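Local coordinates for adherence and virulence protein A (Streptococcus pneumoniae, PDB 6PON) that binds fibronectin and, as an adherence and virulence factor, probably helps the pneumococcus attach to host tissue, at residues Q33-Q38 / T74-L79; G57-T62 / R98-T103; I119-G124 / N128-D133; I143-F148 / T155-S160. All coordinates share one frame; numbering follows the deposited sequence.

Contact 1 (Q33-Q38 / T74-L79); sequences QELVLQ and TFIMVL
Leu35, on strand 34-38, sends its side chain straight at helix 74-79 and meets Phe75, Ile76 and Leu79 on one helical flank. From CB the chain first has to bridge a gap, for the strand and helix axes stay 11.3 Å apart at their closest approach. With CG anti to the backbone N (chi1 172°), the fork is carried outward, and the two methyls do the touching. Leu35 CD1 lies 4.0 Å from Ile76 CD1, the end of the longer isoleucine branch, and has Phe75 CE2 obliquely beside it at 4.4 Å. The other methyl, Leu35 CD2, reaches Leu79 CD2 at 3.8 Å, the two leucines pointing at each other tip to tip; Leu35 CD1 is also 4.1 Å from Leu79 CD2, so both methyls straddle it. A leucine, forked at CG, suits this spot because its two methyls can meet residues on successive helical turns. Within the helix, Leu79 CD1 sits 3.7 Å above one face of the Phe75 ring, near its rim, which packs the two residues against each other. All four residues are buried. Strand 34-41 runs between strands 23-28 and 44-51, and Leu35 also packs on Ile27; Phe75 and Leu79 touch Glu141 of strand 139-142, the edge of the second sheet.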
loop_
_atom_site.group_PDB
_atom_site.type_symbol
_atom_site.label_atom_id
_atom_site.label_comp_id
_atom_site.label_asym_id
_atom_site.label_seq_id
_atom_site.Cartn_x
_atom_site.Cartn_y
_atom_site.Cartn_z
ATOM N N GLN B 33 44.602 3.098 -4.826
ATOM C CA GLN B 33 43.340 3.618 -5.327
ATOM C C GLN B 33 42.547 4.327 -4.241
ATOM O O GLN B 33 41.315 4.366 -4.285
ATOM C CB GLN B 33 42.502 2.507 -5.941
ATOM C CG GLN B 33 43.306 1.455 -6.688
ATOM C CD GLN B 33 42.482 0.203 -6.900
ATOM O OE1 GLN B 33 41.642 0.154 -7.809
ATOM N NE2 GLN B 33 42.685 -0.808 -6.039
ATOM N N GLU B 34 43.232 4.884 -3.253
ATOM C CA GLU B 34 42.545 5.572 -2.178
ATOM C C GLU B 34 43.143 6.952 -1.975
ATOM O O GLU B 34 44.360 7.131 -2.029
ATOM C CB GLU B 34 42.606 4.751 -0.886
ATOM C CG GLU B 34 42.136 3.325 -1.078
ATOM C CD GLU B 34 41.542 2.727 0.173
ATOM O OE1 GLU B 34 40.756 1.766 0.035
ATOM O OE2 GLU B 34 41.838 3.211 1.287
ATOM N N LEU B 35 42.275 7.926 -1.744
ATOM C CA LEU B 35 42.660 9.314 -1.542
ATOM C C LEU B 35 42.077 9.781 -0.217
ATOM O O LEU B 35 40.886 9.576 0.038
ATOM C CB LEU B 35 42.151 10.191 -2.703
ATOM C CG LEU B 35 42.303 11.705 -2.575
ATOM C CD1 LEU B 35 43.785 12.098 -2.680
ATOM C CD2 LEU B 35 41.435 12.455 -3.589
ATOM N N VAL B 36 42.905 10.414 0.614
ATOM C CA VAL B 36 42.495 10.939 1.911
ATOM C C VAL B 36 42.800 12.431 1.974
ATOM O O VAL B 36 43.933 12.850 1.719
ATOM C CB VAL B 36 43.183 10.195 3.067
ATOM C CG1 VAL B 36 42.796 10.811 4.408
ATOM C CG2 VAL B 36 42.797 8.738 3.040
ATOM N N LEU B 37 41.796 13.225 2.327
ATOM C CA LEU B 37 41.925 14.666 2.484
ATOM C C LEU B 37 41.735 15.034 3.951
ATOM O O LEU B 37 40.733 14.647 4.562
ATOM C CB LEU B 37 40.879 15.416 1.645
ATOM C CG LEU B 37 40.658 15.041 0.185
ATOM C CD1 LEU B 37 39.677 15.999 -0.458
ATOM C CD2 LEU B 37 41.981 15.065 -0.572
ATOM N N GLN B 38 42.675 15.788 4.514
ATOM C CA GLN B 38 42.437 16.456 5.785
ATOM C C GLN B 38 41.764 17.790 5.490
ATOM O O GLN B 38 42.294 18.601 4.719
ATOM C CB GLN B 38 43.733 16.658 6.568
ATOM C CG GLN B 38 43.522 16.853 8.065
ATOM C CD GLN B 38 44.606 17.719 8.691
ATOM O OE1 GLN B 38 44.344 18.859 9.102
ATOM N NE2 GLN B 38 45.833 17.187 8.766
ATOM N N THR B 74 52.982 11.116 -8.913
ATOM C CA THR B 74 52.576 12.133 -9.880
ATOM C C THR B 74 51.116 12.536 -9.663
ATOM O O THR B 74 50.780 13.726 -9.684
ATOM C CB THR B 74 52.794 11.608 -11.308
ATOM O OG1 THR B 74 54.190 11.392 -11.543
ATOM C CG2 THR B 74 52.270 12.595 -12.352
ATOM N N PHE B 75 50.239 11.550 -9.435
ATOM C CA PHE B 75 48.826 11.839 -9.219
ATOM C C PHE B 75 48.637 12.848 -8.101
ATOM O O PHE B 75 47.852 13.790 -8.232
ATOM C CB PHE B 75 48.079 10.543 -8.904
ATOM C CG PHE B 75 46.647 10.735 -8.419
ATOM C CD1 PHE B 75 45.614 11.006 -9.323
ATOM C CD2 PHE B 75 46.328 10.581 -7.077
ATOM C CE1 PHE B 75 44.308 11.143 -8.899
ATOM C CE2 PHE B 75 45.028 10.720 -6.644
ATOM C CZ PHE B 75 44.003 11.002 -7.565
ATOM N N ILE B 76 49.375 12.682 -7.003
ATOM C CA ILE B 76 49.123 13.477 -5.810
ATOM C C ILE B 76 49.624 14.901 -5.988
ATOM O O ILE B 76 48.962 15.862 -5.566
ATOM C CB ILE B 76 49.754 12.802 -4.585
ATOM C CG1 ILE B 76 48.970 11.536 -4.237
ATOM C CG2 ILE B 76 49.744 13.759 -3.395
ATOM C CD1 ILE B 76 47.617 11.840 -3.638
ATOM N N MET B 77 50.797 15.064 -6.610
ATOM C CA MET B 77 51.345 16.404 -6.813
ATOM C C MET B 77 50.436 17.242 -7.696
ATOM O O MET B 77 50.298 18.449 -7.475
ATOM C CB MET B 77 52.746 16.331 -7.433
ATOM C CG MET B 77 53.655 15.290 -6.803
ATOM S SD MET B 77 55.316 15.241 -7.506
ATOM C CE MET B 77 56.058 16.213 -6.233
ATOM N N VAL B 78 49.828 16.628 -8.717
ATOM C CA VAL B 78 48.841 17.345 -9.526
ATOM C C VAL B 78 47.622 17.714 -8.683
ATOM O O VAL B 78 47.101 18.828 -8.780
ATOM C CB VAL B 78 48.444 16.525 -10.773
ATOM C CG1 VAL B 78 47.379 17.264 -11.598
ATOM C CG2 VAL B 78 49.655 16.248 -11.635
ATOM N N LEU B 79 47.160 16.807 -7.823
ATOM C CA LEU B 79 46.022 17.164 -6.977
ATOM C C LEU B 79 46.401 18.250 -5.980
ATOM O O LEU B 79 45.601 19.153 -5.700
ATOM C CB LEU B 79 45.465 15.929 -6.250
ATOM C CG LEU B 79 44.242 15.312 -6.958
ATOM C CD1 LEU B 79 44.597 14.821 -8.357
ATOM C CD2 LEU B 79 43.575 14.197 -6.144
#

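Contact 2 (G57-T62 / R98-T103); sequences GRIQLT and RIVEIT
The two flat polar groups of strand 58-61, the Arg58 guanidinium and the Gln60 amide, lie on the far side of the strand from Ile59, which meets Val100 and Ile102. The polar side faces the second subunit and Ile59 faces the second sheet: two packed antiparallel sheets, consistent with the Fpg-like N-terminal part of NFACT proteins. Arg58 NE donates to Gln60 OE1 over 2.8 Å; Gln60 OE1 sits at the edge of the guanidinium, in its plane, and Arg58 NE lies nearly on the line of the Gln60 C=O. At the other end of the amide, Gln60 NE2 gives a more bent bond to Leu61 O, tilted from both planes, so the group is held at both ends. The second subunit adds to this side: its Tyr263 forms a cation-pi contact with Arg58, and its Leu259 packs on Gln60. Strand 58-61 is an edge of the first sheet; strand 99-107 belongs to the second, and the CA atoms of Ile59 and Val100 stay 8.3 Å apart, a spacing that only side chains bridge. Beta-branched residues suit such strands, filling the interior close to the backbone. Leu8 of helix 5-19 touches both Ile59 and Val100. Ile59 uses its two branches separately: CG2 crosses obliquely to Val100 CG2 at 4.1 Å, while CG1 turns anti to the backbone N (chi1 174°) and carries CD1 to within 4.2 Å of Ile102 CD1.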
loop_
_atom_site.group_PDB
_atom_site.type_symbol
_atom_site.label_atom_id
_atom_site.label_comp_id
_atom_site.label_asym_id
_atom_site.label_seq_id
_atom_site.Cartn_x
_atom_site.Cartn_y
_atom_site.Cartn_z
ATOM N N GLY B 57 35.271 0.405 -2.604
ATOM C CA GLY B 57 35.125 1.778 -3.035
ATOM C C GLY B 57 33.998 2.464 -2.313
ATOM O O GLY B 57 32.905 1.906 -2.192
ATOM N N ARG B 58 34.268 3.655 -1.797
ATOM C CA ARG B 58 33.299 4.396 -1.004
ATOM C C ARG B 58 33.872 5.789 -0.798
ATOM O O ARG B 58 35.052 6.037 -1.057
ATOM C CB ARG B 58 33.025 3.718 0.341
ATOM C CG ARG B 58 34.289 3.583 1.204
ATOM C CD ARG B 58 34.097 2.609 2.356
ATOM N NE ARG B 58 35.202 2.633 3.314
ATOM C CZ ARG B 58 36.328 1.940 3.176
ATOM N NH1 ARG B 58 36.507 1.162 2.120
ATOM N NH2 ARG B 58 37.273 2.012 4.100
ATOM N N ILE B 59 33.016 6.698 -0.349
ATOM C CA ILE B 59 33.438 7.993 0.153
ATOM C C ILE B 59 32.856 8.139 1.551
ATOM O O ILE B 59 31.710 7.753 1.801
ATOM C CB ILE B 59 33.002 9.149 -0.775
ATOM C CG1 ILE B 59 33.346 10.501 -0.139
ATOM C CG2 ILE B 59 31.522 9.041 -1.088
ATOM C CD1 ILE B 59 33.388 11.659 -1.123
ATOM N N GLN B 60 33.632 8.725 2.457
ATOM C CA GLN B 60 33.354 8.508 3.864
ATOM C C GLN B 60 34.204 9.460 4.690
ATOM O O GLN B 60 35.383 9.642 4.386
ATOM C CB GLN B 60 33.689 7.041 4.198
ATOM C CG GLN B 60 33.535 6.674 5.600
ATOM C CD GLN B 60 34.453 5.546 6.029
ATOM O OE1 GLN B 60 34.772 4.648 5.253
ATOM N NE2 GLN B 60 34.855 5.574 7.293
ATOM N N LEU B 61 33.625 10.049 5.737
ATOM C CA LEU B 61 34.475 10.589 6.792
ATOM C C LEU B 61 35.004 9.432 7.624
ATOM O O LEU B 61 34.357 8.395 7.744
ATOM C CB LEU B 61 33.717 11.563 7.687
ATOM C CG LEU B 61 33.289 12.886 7.071
ATOM C CD1 LEU B 61 32.442 13.628 8.076
ATOM C CD2 LEU B 61 34.520 13.687 6.672
ATOM N N THR B 62 36.200 9.597 8.186
ATOM C CA THR B 62 36.774 8.483 8.926
ATOM C C THR B 62 37.612 8.979 10.094
ATOM O O THR B 62 38.197 10.069 10.063
ATOM C CB THR B 62 37.632 7.580 8.034
ATOM O OG1 THR B 62 38.072 6.451 8.796
ATOM C CG2 THR B 62 38.864 8.323 7.519
ATOM N N ARG B 98 25.943 6.366 -8.204
ATOM C CA ARG B 98 27.087 6.247 -7.298
ATOM C C ARG B 98 28.249 7.127 -7.770
ATOM O O ARG B 98 29.342 6.658 -8.089
ATOM C CB ARG B 98 27.509 4.785 -7.169
ATOM C CG ARG B 98 26.500 3.875 -6.401
ATOM C CD ARG B 98 26.708 2.397 -6.742
ATOM N NE ARG B 98 26.704 2.296 -8.195
ATOM C CZ ARG B 98 27.279 1.327 -8.898
ATOM N NH1 ARG B 98 27.938 0.348 -8.286
ATOM N NH2 ARG B 98 27.232 1.371 -10.224
ATOM N N ILE B 99 27.989 8.434 -7.802
ATOM C CA ILE B 99 28.955 9.437 -8.241
ATOM C C ILE B 99 28.830 10.661 -7.352
ATOM O O ILE B 99 27.725 11.190 -7.174
ATOM C CB ILE B 99 28.738 9.865 -9.703
ATOM C CG1 ILE B 99 28.569 8.649 -10.596
ATOM C CG2 ILE B 99 29.901 10.758 -10.174
ATOM C CD1 ILE B 99 28.433 8.987 -12.025
ATOM N N VAL B 100 29.962 11.150 -6.842
ATOM C CA VAL B 100 29.991 12.371 -6.044
ATOM C C VAL B 100 30.933 13.377 -6.676
ATOM O O VAL B 100 32.043 13.033 -7.101
ATOM C CB VAL B 100 30.406 12.113 -4.585
ATOM C CG1 VAL B 100 30.479 13.425 -3.844
ATOM C CG2 VAL B 100 29.413 11.172 -3.926
ATOM N N GLU B 101 30.486 14.631 -6.711
ATOM C CA GLU B 101 31.253 15.738 -7.250
ATOM C C GLU B 101 31.460 16.777 -6.159
ATOM O O GLU B 101 30.505 17.198 -5.493
ATOM C CB GLU B 101 30.563 16.352 -8.464
ATOM C CG GLU B 101 30.506 15.381 -9.642
ATOM C CD GLU B 101 29.905 15.989 -10.884
ATOM O OE1 GLU B 101 29.267 17.051 -10.784
ATOM O OE2 GLU B 101 30.085 15.403 -11.966
ATOM N N ILE B 102 32.717 17.170 -5.987
ATOM C CA ILE B 102 33.151 18.117 -4.982
ATOM C C ILE B 102 33.760 19.282 -5.740
ATOM O O ILE B 102 34.824 19.135 -6.365
ATOM C CB ILE B 102 34.173 17.503 -4.015
ATOM C CG1 ILE B 102 33.555 16.313 -3.283
ATOM C CG2 ILE B 102 34.711 18.594 -3.069
ATOM C CD1 ILE B 102 34.538 15.481 -2.503
ATOM N N THR B 103 33.100 20.431 -5.694
ATOM C CA THR B 103 33.620 21.610 -6.365
ATOM C C THR B 103 34.451 22.421 -5.382
ATOM O O THR B 103 34.064 22.616 -4.221
ATOM C CB THR B 103 32.494 22.458 -6.956
ATOM O OG1 THR B 103 31.622 21.613 -7.703
ATOM C CG2 THR B 103 33.055 23.461 -7.908
#

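Contact 3 (I119-G124 / N128-D133); sequences IIEIMG and NILLVD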
loop_
_atom_site.group_PDB
_atom_site.type_symbol
_atom_site.label_atom_id
_atom_site.label_comp_id
_atom_site.label_asym_id
_atom_site.label_seq_id
_atom_site.Cartn_x
_atom_site.Cartn_y
_atom_site.Cartn_z
ATOM N N ILE B 119 35.937 14.274 -8.459
ATOM C CA ILE B 119 34.856 13.345 -8.777
ATOM C C ILE B 119 35.265 11.938 -8.362
ATOM O O ILE B 119 36.335 11.458 -8.763
ATOM C CB ILE B 119 34.522 13.342 -10.278
ATOM C CG1 ILE B 119 34.203 14.744 -10.799
ATOM C CG2 ILE B 119 33.395 12.335 -10.563
ATOM C CD1 ILE B 119 33.962 14.793 -12.326
ATOM N N ILE B 120 34.396 11.257 -7.608
ATOM C CA ILE B 120 34.574 9.836 -7.334
ATOM C C ILE B 120 33.414 9.080 -7.969
ATOM O O ILE B 120 32.250 9.443 -7.782
ATOM C CB ILE B 120 34.694 9.520 -5.825
ATOM C CG1 ILE B 120 34.870 8.013 -5.619
ATOM C CG2 ILE B 120 33.476 10.031 -5.003
ATOM C CD1 ILE B 120 35.080 7.601 -4.166
ATOM N N GLU B 121 33.747 8.052 -8.746
ATOM C CA GLU B 121 32.789 7.140 -9.348
ATOM C C GLU B 121 32.989 5.786 -8.695
ATOM O O GLU B 121 34.087 5.219 -8.767
ATOM C CB GLU B 121 32.998 7.027 -10.856
ATOM C CG GLU B 121 33.051 8.349 -11.592
ATOM C CD GLU B 121 33.550 8.161 -13.008
ATOM O OE1 GLU B 121 33.916 6.998 -13.330
ATOM O OE2 GLU B 121 33.569 9.148 -13.786
ATOM N N ILE B 122 31.942 5.283 -8.057
ATOM C CA ILE B 122 31.986 4.002 -7.367
ATOM C C ILE B 122 31.217 3.031 -8.250
ATOM O O ILE B 122 29.995 2.906 -8.162
ATOM C CB ILE B 122 31.420 4.103 -5.961
ATOM C CG1 ILE B 122 32.246 5.129 -5.189
ATOM C CG2 ILE B 122 31.467 2.754 -5.277
ATOM C CD1 ILE B 122 31.569 5.656 -3.965
ATOM N N MET B 123 31.955 2.348 -9.124
ATOM C CA MET B 123 31.435 1.519 -10.207
ATOM C C MET B 123 32.169 0.196 -10.259
ATOM O O MET B 123 32.625 -0.244 -11.317
ATOM C CB MET B 123 31.580 2.220 -11.559
ATOM C CG MET B 123 31.002 3.632 -11.615
ATOM S SD MET B 123 29.226 3.576 -11.854
ATOM C CE MET B 123 28.766 5.275 -11.545
ATOM N N GLY B 124 32.330 -0.442 -9.106
ATOM C CA GLY B 124 32.996 -1.727 -9.049
ATOM C C GLY B 124 34.344 -1.739 -9.744
ATOM O O GLY B 124 35.235 -0.956 -9.403
ATOM N N ASN B 128 36.800 4.910 -9.978
ATOM C CA ASN B 128 37.895 5.817 -10.279
ATOM C C ASN B 128 37.695 7.141 -9.549
ATOM O O ASN B 128 36.598 7.464 -9.085
ATOM C CB ASN B 128 38.024 6.044 -11.787
ATOM C CG ASN B 128 39.471 6.122 -12.240
ATOM O OD1 ASN B 128 40.343 6.632 -11.526
ATOM N ND2 ASN B 128 39.737 5.594 -13.423
ATOM N N ILE B 129 38.792 7.894 -9.438
ATOM C CA ILE B 129 38.821 9.190 -8.770
ATOM C C ILE B 129 39.528 10.152 -9.706
ATOM O O ILE B 129 40.632 9.862 -10.182
ATOM C CB ILE B 129 39.535 9.130 -7.404
ATOM C CG1 ILE B 129 38.816 8.167 -6.450
ATOM C CG2 ILE B 129 39.622 10.514 -6.768
ATOM C CD1 ILE B 129 39.591 7.908 -5.140
ATOM N N LEU B 130 38.879 11.278 -9.996
ATOM C CA LEU B 130 39.307 12.172 -11.055
ATOM C C LEU B 130 39.221 13.603 -10.559
ATOM O O LEU B 130 38.303 13.957 -9.811
ATOM C CB LEU B 130 38.442 12.005 -12.325
ATOM C CG LEU B 130 38.121 10.572 -12.804
ATOM C CD1 LEU B 130 36.800 10.020 -12.198
ATOM C CD2 LEU B 130 38.119 10.451 -14.330
ATOM N N LEU B 131 40.193 14.411 -10.960
ATOM C CA LEU B 131 40.171 15.853 -10.767
ATOM C C LEU B 131 40.007 16.495 -12.140
ATOM O O LEU B 131 40.744 16.177 -13.075
ATOM C CB LEU B 131 41.454 16.345 -10.089
ATOM C CG LEU B 131 41.441 17.835 -9.722
ATOM C CD1 LEU B 131 40.491 18.148 -8.536
ATOM C CD2 LEU B 131 42.841 18.350 -9.467
ATOM N N VAL B 132 39.015 17.356 -12.279
ATOM C CA VAL B 132 38.657 17.895 -13.579
ATOM C C VAL B 132 38.664 19.405 -13.471
ATOM O O VAL B 132 38.097 19.958 -12.522
ATOM C CB VAL B 132 37.281 17.388 -14.044
ATOM C CG1 VAL B 132 36.877 18.065 -15.334
ATOM C CG2 VAL B 132 37.322 15.897 -14.212
ATOM N N ASP B 133 39.313 20.072 -14.426
ATOM C CA ASP B 133 39.299 21.526 -14.398
ATOM C C ASP B 133 37.935 22.041 -14.809
ATOM O O ASP B 133 37.381 21.606 -15.815
ATOM C CB ASP B 133 40.348 22.129 -15.310
ATOM C CG ASP B 133 40.280 23.630 -15.289
ATOM O OD1 ASP B 133 39.501 24.198 -16.070
ATOM O OD2 ASP B 133 40.957 24.233 -14.438
#
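Glu121 and Leu130 come together through matching first torsions: in each, CG is anti to the carbonyl carbon and beside the backbone N (chi1 -52° and -45°). The glutamate then runs on extended, and Leu130 slants across it, its CD1 methyl 3.7 Å from Glu121 OE2. The carboxylate can afford this apolar neighbour because its charge is answered elsewhere: OE1 forms a salt bridge with Arg154, and OE2 is hydrogen-bonded to the hydroxyl of Tyr162. The frame is an antiparallel beta hairpin. Ile119 pairs with Leu130, and Glu121 with Asn128, as hydrogen-bonded pairs; Ile119 N reaches Leu130 O over 2.7 Å in an almost straight bond. Between them Ile120 and Ile129 form the non-hydrogen-bonded pair and lie side by side on the opposite face, CG1 to CG1 at 4.0 Å. Further along, Ile119 CD1 touches Val132 CG2 at 4.0 Å. Asn128 suits the start of its strand: its OD1 takes the Ile129 N-H on an in-plane lone pair at 2.9 Å, while its ND2 donates to Lys144 O. Beta-branched isoleucine and valine favour the extended backbone, and leucine adds apolar bulk to the buried faces. Strand 113-121 has strand 99-107 as its other neighbour, strand 139-142 flanks 128-133, and helix 74-83 lies against Leu131 through Leu79, Tyr82 and Leu83.

Contact 4 (I143-F148 / T155-S160); sequences IKHVGF and TLLPGS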
loop_
_atom_site.group_PDB
_atom_site.type_symbol
_atom_site.label_atom_id
_atom_site.label_comp_id
_atom_site.label_asym_id
_atom_site.label_seq_id
_atom_site.Cartn_x
_atom_site.Cartn_y
_atom_site.Cartn_z
ATOM N N ILE B 143 43.095 8.779 -10.778
ATOM C CA ILE B 143 43.860 7.849 -9.970
ATOM C C ILE B 143 44.092 6.525 -10.679
ATOM O O ILE B 143 45.065 5.833 -10.368
ATOM C CB ILE B 143 43.180 7.662 -8.607
ATOM C CG1 ILE B 143 44.234 7.370 -7.538
ATOM C CG2 ILE B 143 42.102 6.573 -8.678
ATOM C CD1 ILE B 143 43.669 7.370 -6.143
ATOM N N LYS B 144 43.252 6.157 -11.643
ATOM C CA LYS B 144 43.478 4.958 -12.448
ATOM C C LYS B 144 43.457 5.353 -13.919
ATOM O O LYS B 144 42.381 5.515 -14.503
ATOM C CB LYS B 144 42.437 3.887 -12.163
ATOM C CG LYS B 144 42.936 2.810 -11.220
ATOM C CD LYS B 144 41.983 1.617 -11.181
ATOM C CE LYS B 144 40.767 1.907 -10.339
ATOM N NZ LYS B 144 39.651 0.952 -10.621
ATOM N N HIS B 145 44.637 5.498 -14.522
ATOM C CA HIS B 145 44.694 5.837 -15.939
ATOM C C HIS B 145 44.142 4.692 -16.780
ATOM O O HIS B 145 44.389 3.517 -16.498
ATOM C CB HIS B 145 46.125 6.159 -16.359
ATOM C CG HIS B 145 46.650 7.432 -15.776
ATOM N ND1 HIS B 145 47.763 8.079 -16.274
ATOM C CD2 HIS B 145 46.218 8.180 -14.732
ATOM C CE1 HIS B 145 47.986 9.175 -15.571
ATOM N NE2 HIS B 145 47.067 9.259 -14.626
ATOM N N VAL B 146 43.347 5.032 -17.792
ATOM C CA VAL B 146 42.811 4.048 -18.734
ATOM C C VAL B 146 43.008 4.619 -20.127
ATOM O O VAL B 146 42.382 5.625 -20.481
ATOM C CB VAL B 146 41.331 3.715 -18.491
ATOM C CG1 VAL B 146 40.982 2.362 -19.142
ATOM C CG2 VAL B 146 40.990 3.709 -17.000
ATOM N N GLY B 147 43.882 3.999 -20.910
ATOM C CA GLY B 147 44.223 4.526 -22.212
ATOM C C GLY B 147 43.169 4.225 -23.251
ATOM O O GLY B 147 42.166 3.551 -23.006
ATOM N N PHE B 148 43.414 4.740 -24.449
ATOM C CA PHE B 148 42.546 4.451 -25.578
ATOM C C PHE B 148 42.697 2.999 -26.034
ATOM O O PHE B 148 43.803 2.449 -26.057
ATOM C CB PHE B 148 42.870 5.395 -26.731
ATOM C CG PHE B 148 42.068 5.136 -27.970
ATOM C CD1 PHE B 148 40.792 5.660 -28.107
ATOM C CD2 PHE B 148 42.591 4.375 -29.006
ATOM C CE1 PHE B 148 40.052 5.430 -29.254
ATOM C CE2 PHE B 148 41.851 4.139 -30.158
ATOM C CZ PHE B 148 40.581 4.664 -30.280
ATOM N N THR B 155 38.411 7.921 -22.667
ATOM C CA THR B 155 39.818 7.887 -22.328
ATOM C C THR B 155 39.976 8.593 -20.986
ATOM O O THR B 155 39.533 9.737 -20.823
ATOM C CB THR B 155 40.653 8.517 -23.446
ATOM O OG1 THR B 155 40.486 7.745 -24.648
ATOM C CG2 THR B 155 42.112 8.522 -23.089
ATOM N N LEU B 156 40.554 7.892 -20.011
ATOM C CA LEU B 156 40.756 8.447 -18.674
ATOM C C LEU B 156 42.236 8.765 -18.532
ATOM O O LEU B 156 43.014 7.996 -17.973
ATOM C CB LEU B 156 40.266 7.499 -17.586
ATOM C CG LEU B 156 38.753 7.298 -17.636
ATOM C CD1 LEU B 156 38.268 6.575 -16.410
ATOM C CD2 LEU B 156 38.042 8.628 -17.789
ATOM N N LEU B 157 42.621 9.925 -19.048
ATOM C CA LEU B 157 44.021 10.320 -19.033
ATOM C C LEU B 157 44.081 11.823 -18.830
ATOM O O LEU B 157 43.166 12.535 -19.263
ATOM C CB LEU B 157 44.738 9.922 -20.338
ATOM C CG LEU B 157 45.003 8.437 -20.667
ATOM C CD1 LEU B 157 45.455 8.277 -22.111
ATOM C CD2 LEU B 157 46.059 7.809 -19.739
ATOM N N PRO B 158 45.109 12.329 -18.152
ATOM C CA PRO B 158 45.289 13.789 -18.066
ATOM C C PRO B 158 45.182 14.434 -19.442
ATOM O O PRO B 158 45.691 13.911 -20.436
ATOM C CB PRO B 158 46.699 13.945 -17.480
ATOM C CG PRO B 158 46.950 12.659 -16.733
ATOM C CD PRO B 158 46.147 11.579 -17.415
ATOM N N GLY B 159 44.489 15.571 -19.499
ATOM C CA GLY B 159 44.286 16.307 -20.724
ATOM C C GLY B 159 43.041 15.924 -21.502
ATOM O O GLY B 159 42.527 16.748 -22.260
ATOM N N SER B 160 42.554 14.689 -21.343
ATOM C CA SER B 160 41.305 14.285 -21.970
ATOM C C SER B 160 40.133 15.027 -21.340
ATOM O O SER B 160 40.146 15.366 -20.149
ATOM C CB SER B 160 41.079 12.771 -21.836
ATOM O OG SER B 160 42.031 12.011 -22.567
#
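Val146 and Leu156 form a single antiparallel bridge at the protein surface, joining two arms of the long loop between strand 139-142 and helix 178-187. Two backbone bonds define it: Val146 N to Leu156 O at 3.0 Å and Leu156 N to Val146 O at 2.9 Å. Their side chains lie side by side, pointing the same way, with Val146 CG2 3.9 Å from Leu156 CB. Leucine suits the buried side here, since it also packs on Asn128 and Leu130 of the second sheet, whereas Val146 remains exposed. On the other side of the bridge His145 and Pro158 cross at about a right angle. Pro158 CD rests over one face of the imidazole, 3.9 Å from the ring centroid, in a CH-pi contact for which the carbons next to a proline nitrogen, mildly polarised, are well fitted. With CG beside the backbone N (chi1 -69°) the His145 ring is turned to Pro158, and its NE2 is hydrogen-bonded to Glu141 OE2, which helps to fix its rotation. Proline has a second reason to be there: it is the second residue of a type II beta turn, Leu157 to Ser160, closed by Ser160 N to Leu157 O. Gly159 takes the third place with positive phi (90°), where a side chain would strike the preceding carbonyl oxygen. Leu157 spans the adjoining backbone, its CD2 3.8 Å from His145 CB and its CD1 3.9 Å from Gly147 CA. At the far end Thr155 OG1 lies at the edge of the Phe148 ring, near its plane, and is 3.9 Å from Phe148 CB.

In the fold
From the N terminus, the first sheet is built before contact 1 closes across 35 intervening residues, where strand 34-41 receives helix 74-83. Contact 2 opens inside that loop and closes beyond it, so the two cross; it joins edge strand 58-61 of the first sheet to strand 99-107 of the second. Contacts 3 and 4 then follow in series and are local: contact 3 closes a hairpin over three residues, and contact 4 a surface loop over six. Contact 3 is central, probably hydrogen-bonded to contact 2 through Val100 and Ile120 and to contact 4 through Ile129 and Ile143, while Ile129 touches Leu35 of contact 1. Contact 4 also reaches contact 1, Ile143 against Phe75, whereas contact 2 touches neither.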